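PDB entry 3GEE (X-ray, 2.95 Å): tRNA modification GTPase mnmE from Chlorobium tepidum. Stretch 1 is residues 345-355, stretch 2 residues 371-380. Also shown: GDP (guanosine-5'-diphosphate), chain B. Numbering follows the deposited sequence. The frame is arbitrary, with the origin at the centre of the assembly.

Stretch 1, residues 345-355: KFLTVANKLDR
Stretch 2 (371-380) GTEVIGISAL

Residues 345-351 form an extended strand, and residues 374-376 run beside it in the same direction, the axes inclined by 29° and 4.7 Å apart at their closest. The parallel register pairs Thr-348 with Val-374, Val-349 with Ile-375 and Ala-350 with Gly-376, at CA-CA distances of 4.6 to 5.0 Å. As parallel pairing requires, each bonded residue of the first strand reaches two residues of the second stretch: Thr-348 N donates to Glu-373 O (2.8 Å) and Thr-348 O accepts from Ile-375 N (2.8 Å), then Ala-350 N donates to Ile-375 O (2.8 Å) and Ala-350 O accepts from Ile-377 N (2.7 Å). Val-374 CA adds a CA-H...O contact to Thr-348 O at 3.2 Å.

Alternation sorts the side chains. On the face carrying Val-349 and Ile-375, branched aliphatic groups suit a buried setting. Val-349 (t) places CG1 3.5 Å from CG1 of Ile-377 (chi1 and chi2 both m). Ile-375 (m, t) extends its CD1 to within 3.5 Å of Leu-347 CD1; although Leu-347 starts away from the partner, chi1 of -137° and chi2 of -75° bring its end back. On the face of Thr-348, Ala-350 and Val-374, Ala-350 CB lies 4.1 Å from CG1 of Val-374 (t). Gly-376 leaves room here: an ideal CB would sit a tight 3.3 Å from Leu-353 CD2, the end of a t, p side chain.

At the start of the pairing, Thr-348 (m) and Thr-372 (p) join their OG1 atoms in a very short 2.5 Å hydrogen bond, though the place of Thr-348 OG1 is less sure and the shortness should not be over-read; Thr-372 turns its methyl CG2 to Phe-346 CD1 at 3.9 Å. Thus threonine serves both a polar and an apolar neighbour.

Beyond the strand, Lys-352 adopts positive phi (69/41), and the chain turns so that Leu-353 N donates to Ile-377 O (3.1 Å). Asn-351 (t, chi2 25°) directs OD1 to two amides: Ala-379 N at 3.0 Å and, weakly, Lys-352 N at 2.9 Å. Its carboxamide oxygen thereby ties the turn to the second stretch.

Asp-354 (p, chi2 78°) is the junction with the nucleotide. Asp-354 OD2 accepts from Ser-378 OG (2.6 Å), which the serine's t rotamer holds in reach, and from GDP N1 (2.7 Å), while Asp-354 OD1 accepts from GDP N2 (3.0 Å). A carboxylate matches the paired donors on guanine's edge, a recognition fitting a GTPase. Leu-380 contributes its backbone, N donating to GDP O6 at 2.9 Å.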

# COMPACT_ATOMS: atom_id res chain seq x y z
N LYS A 345 26.31 24.54 12.99
CA LYS A 345 26.86 24.05 14.24
C LYS A 345 28.00 23.09 13.91
O LYS A 345 27.82 22.14 13.14
CB LYS A 345 25.81 23.34 15.09
CG LYS A 345 26.32 23.01 16.48
CD LYS A 345 25.48 21.97 17.18
CE LYS A 345 26.10 21.62 18.53
NZ LYS A 345 25.21 20.78 19.36
N PHE A 346 29.17 23.36 14.49
CA PHE A 346 30.33 22.53 14.25
C PHE A 346 30.55 21.54 15.37
O PHE A 346 30.30 21.84 16.54
CB PHE A 346 31.58 23.37 14.02
CG PHE A 346 32.55 22.74 13.08
CD1 PHE A 346 33.45 21.78 13.52
CD2 PHE A 346 32.53 23.08 11.73
CE1 PHE A 346 34.33 21.18 12.64
CE2 PHE A 346 33.41 22.49 10.84
CZ PHE A 346 34.31 21.53 11.30
N LEU A 347 31.02 20.35 15.01
CA LEU A 347 31.18 19.26 15.95
C LEU A 347 32.29 18.35 15.44
O LEU A 347 32.14 17.71 14.39
CB LEU A 347 29.86 18.50 16.07
CG LEU A 347 29.32 18.05 17.43
CD1 LEU A 347 30.08 16.84 17.95
CD2 LEU A 347 29.32 19.20 18.45
N THR A 348 33.41 18.30 16.17
CA THR A 348 34.56 17.50 15.76
C THR A 348 34.44 16.09 16.32
O THR A 348 34.38 15.89 17.53
CB THR A 348 35.90 18.13 16.20
OG1 THR A 348 35.97 19.47 15.70
CG2 THR A 348 37.09 17.33 15.66
N VAL A 349 34.42 15.12 15.41
CA VAL A 349 34.21 13.74 15.78
C VAL A 349 35.49 12.94 15.56
O VAL A 349 35.85 12.60 14.43
CB VAL A 349 33.04 13.12 14.98
CG1 VAL A 349 32.65 11.79 15.59
CG2 VAL A 349 31.85 14.06 14.97
N ALA A 350 36.18 12.67 16.67
CA ALA A 350 37.42 11.91 16.65
C ALA A 350 37.12 10.42 16.61
O ALA A 350 36.65 9.85 17.59
CB ALA A 350 38.27 12.26 17.86
N ASN A 351 37.37 9.80 15.45
CA ASN A 351 37.03 8.40 15.23
C ASN A 351 38.17 7.43 15.57
O ASN A 351 39.31 7.84 15.75
CB ASN A 351 36.56 8.19 13.78
CG ASN A 351 35.78 6.90 13.59
OD1 ASN A 351 35.18 6.38 14.53
ND2 ASN A 351 35.79 6.38 12.37
N LYS A 352 37.84 6.14 15.65
CA LYS A 352 38.80 5.07 15.92
C LYS A 352 39.35 5.13 17.36
O LYS A 352 40.54 4.93 17.60
CB LYS A 352 39.94 5.07 14.89
CG LYS A 352 39.48 4.85 13.45
CD LYS A 352 40.66 4.57 12.53
CE LYS A 352 40.21 4.18 11.13
NZ LYS A 352 39.68 5.33 10.34
N LEU A 353 38.45 5.40 18.30
CA LEU A 353 38.78 5.47 19.73
C LEU A 353 39.03 4.08 20.33
O LEU A 353 39.65 3.96 21.40
CB LEU A 353 37.66 6.20 20.48
CG LEU A 353 37.65 6.28 22.02
CD1 LEU A 353 38.68 7.28 22.53
CD2 LEU A 353 36.26 6.62 22.53
N ASP A 354 38.55 3.04 19.66
CA ASP A 354 38.68 1.67 20.16
C ASP A 354 40.13 1.19 20.29
O ASP A 354 40.44 0.35 21.13
CB ASP A 354 37.84 0.69 19.32
CG ASP A 354 38.07 0.84 17.82
OD1 ASP A 354 39.11 0.35 17.32
OD2 ASP A 354 37.21 1.45 17.15
N ARG A 355 41.02 1.74 19.45
CA ARG A 355 42.46 1.53 19.61
C ARG A 355 43.11 2.76 20.24
O ARG A 355 42.52 3.85 20.23
CB ARG A 355 43.13 1.16 18.27
CG ARG A 355 43.44 2.33 17.34
CD ARG A 355 42.34 2.57 16.31
NE ARG A 355 42.20 1.45 15.38
CZ ARG A 355 42.83 1.35 14.21
NH1 ARG A 355 42.63 0.29 13.44
NH2 ARG A 355 43.66 2.31 13.81
N GLY A 371 39.52 25.00 18.49
CA GLY A 371 38.52 25.77 19.20
C GLY A 371 37.12 25.22 19.01
O GLY A 371 36.13 25.90 19.31
N THR A 372 37.03 23.99 18.51
CA THR A 372 35.75 23.32 18.33
C THR A 372 35.53 22.37 19.51
O THR A 372 36.42 22.19 20.34
CB THR A 372 35.74 22.49 17.04
OG1 THR A 372 36.63 21.38 17.17
CG2 THR A 372 36.15 23.34 15.84
N GLU A 373 34.34 21.77 19.57
CA GLU A 373 34.07 20.71 20.53
C GLU A 373 34.35 19.34 19.94
O GLU A 373 33.90 19.03 18.83
CB GLU A 373 32.65 20.79 21.08
CG GLU A 373 32.56 21.38 22.48
CD GLU A 373 31.40 20.82 23.28
OE1 GLU A 373 30.29 20.72 22.72
OE2 GLU A 373 31.59 20.48 24.47
N VAL A 374 35.07 18.52 20.70
CA VAL A 374 35.52 17.21 20.23
C VAL A 374 34.81 16.08 20.97
O VAL A 374 34.58 16.16 22.19
CB VAL A 374 37.06 17.05 20.35
CG1 VAL A 374 37.52 15.68 19.90
CG2 VAL A 374 37.76 18.13 19.54
N ILE A 375 34.44 15.03 20.23
CA ILE A 375 33.85 13.83 20.82
C ILE A 375 34.57 12.57 20.33
O ILE A 375 34.78 12.39 19.13
CB ILE A 375 32.33 13.74 20.54
CG1 ILE A 375 31.59 14.79 21.38
CG2 ILE A 375 31.79 12.35 20.86
CD1 ILE A 375 30.19 15.07 20.92
N GLY A 376 34.94 11.73 21.29
CA GLY A 376 35.56 10.44 21.01
C GLY A 376 34.54 9.43 20.50
O GLY A 376 33.50 9.22 21.12
N ILE A 377 34.85 8.82 19.36
CA ILE A 377 33.94 7.91 18.68
C ILE A 377 34.65 6.66 18.17
O ILE A 377 35.75 6.74 17.61
CB ILE A 377 33.20 8.63 17.52
CG1 ILE A 377 32.01 9.44 18.05
CG2 ILE A 377 32.74 7.66 16.42
CD1 ILE A 377 31.01 8.64 18.87
N SER A 378 34.02 5.51 18.39
CA SER A 378 34.36 4.29 17.69
C SER A 378 33.18 3.95 16.79
O SER A 378 32.19 3.38 17.25
CB SER A 378 34.65 3.15 18.66
OG SER A 378 34.80 1.93 17.97
N ALA A 379 33.28 4.33 15.52
CA ALA A 379 32.21 4.12 14.55
C ALA A 379 31.98 2.64 14.23
O ALA A 379 30.89 2.25 13.81
CB ALA A 379 32.48 4.90 13.27
N LEU A 380 33.01 1.82 14.44
CA LEU A 380 32.92 0.39 14.20
C LEU A 380 32.24 -0.32 15.37
O LEU A 380 31.26 -1.04 15.18
CB LEU A 380 34.32 -0.19 13.96
CG LEU A 380 34.48 -1.49 13.16
CD1 LEU A 380 34.10 -1.31 11.70
CD2 LEU A 380 35.92 -1.98 13.27
PB GDP B . 35.36 6.67 4.49
O1B GDP B . 33.87 6.83 4.33
O2B GDP B . 36.02 8.03 4.56
O3B GDP B . 35.92 5.89 3.32
O3A GDP B . 35.67 5.88 5.85
PA GDP B . 35.10 4.40 6.07
O1A GDP B . 33.85 4.44 6.91
O2A GDP B . 34.84 3.71 4.75
O5' GDP B . 36.28 3.66 6.89
C5' GDP B . 37.48 3.29 6.22
C4' GDP B . 38.12 2.13 6.97
O4' GDP B . 38.36 2.49 8.33
C3' GDP B . 37.22 0.91 6.97
O3' GDP B . 37.79 -0.12 6.15
C2' GDP B . 37.08 0.49 8.43
O2' GDP B . 37.51 -0.85 8.64
C1' GDP B . 37.95 1.45 9.22
N9 GDP B . 37.20 2.03 10.37
C8 GDP B . 36.20 2.93 10.29
N7 GDP B . 35.73 3.25 11.51
C5 GDP B . 36.43 2.54 12.42
C6 GDP B . 36.44 2.41 13.90
O6 GDP B . 35.64 3.06 14.61
N1 GDP B . 37.33 1.57 14.45
C2 GDP B . 38.20 0.85 13.71
N2 GDP B . 39.06 0.03 14.35
N3 GDP B . 38.24 0.93 12.35
C4 GDP B . 37.40 1.74 11.66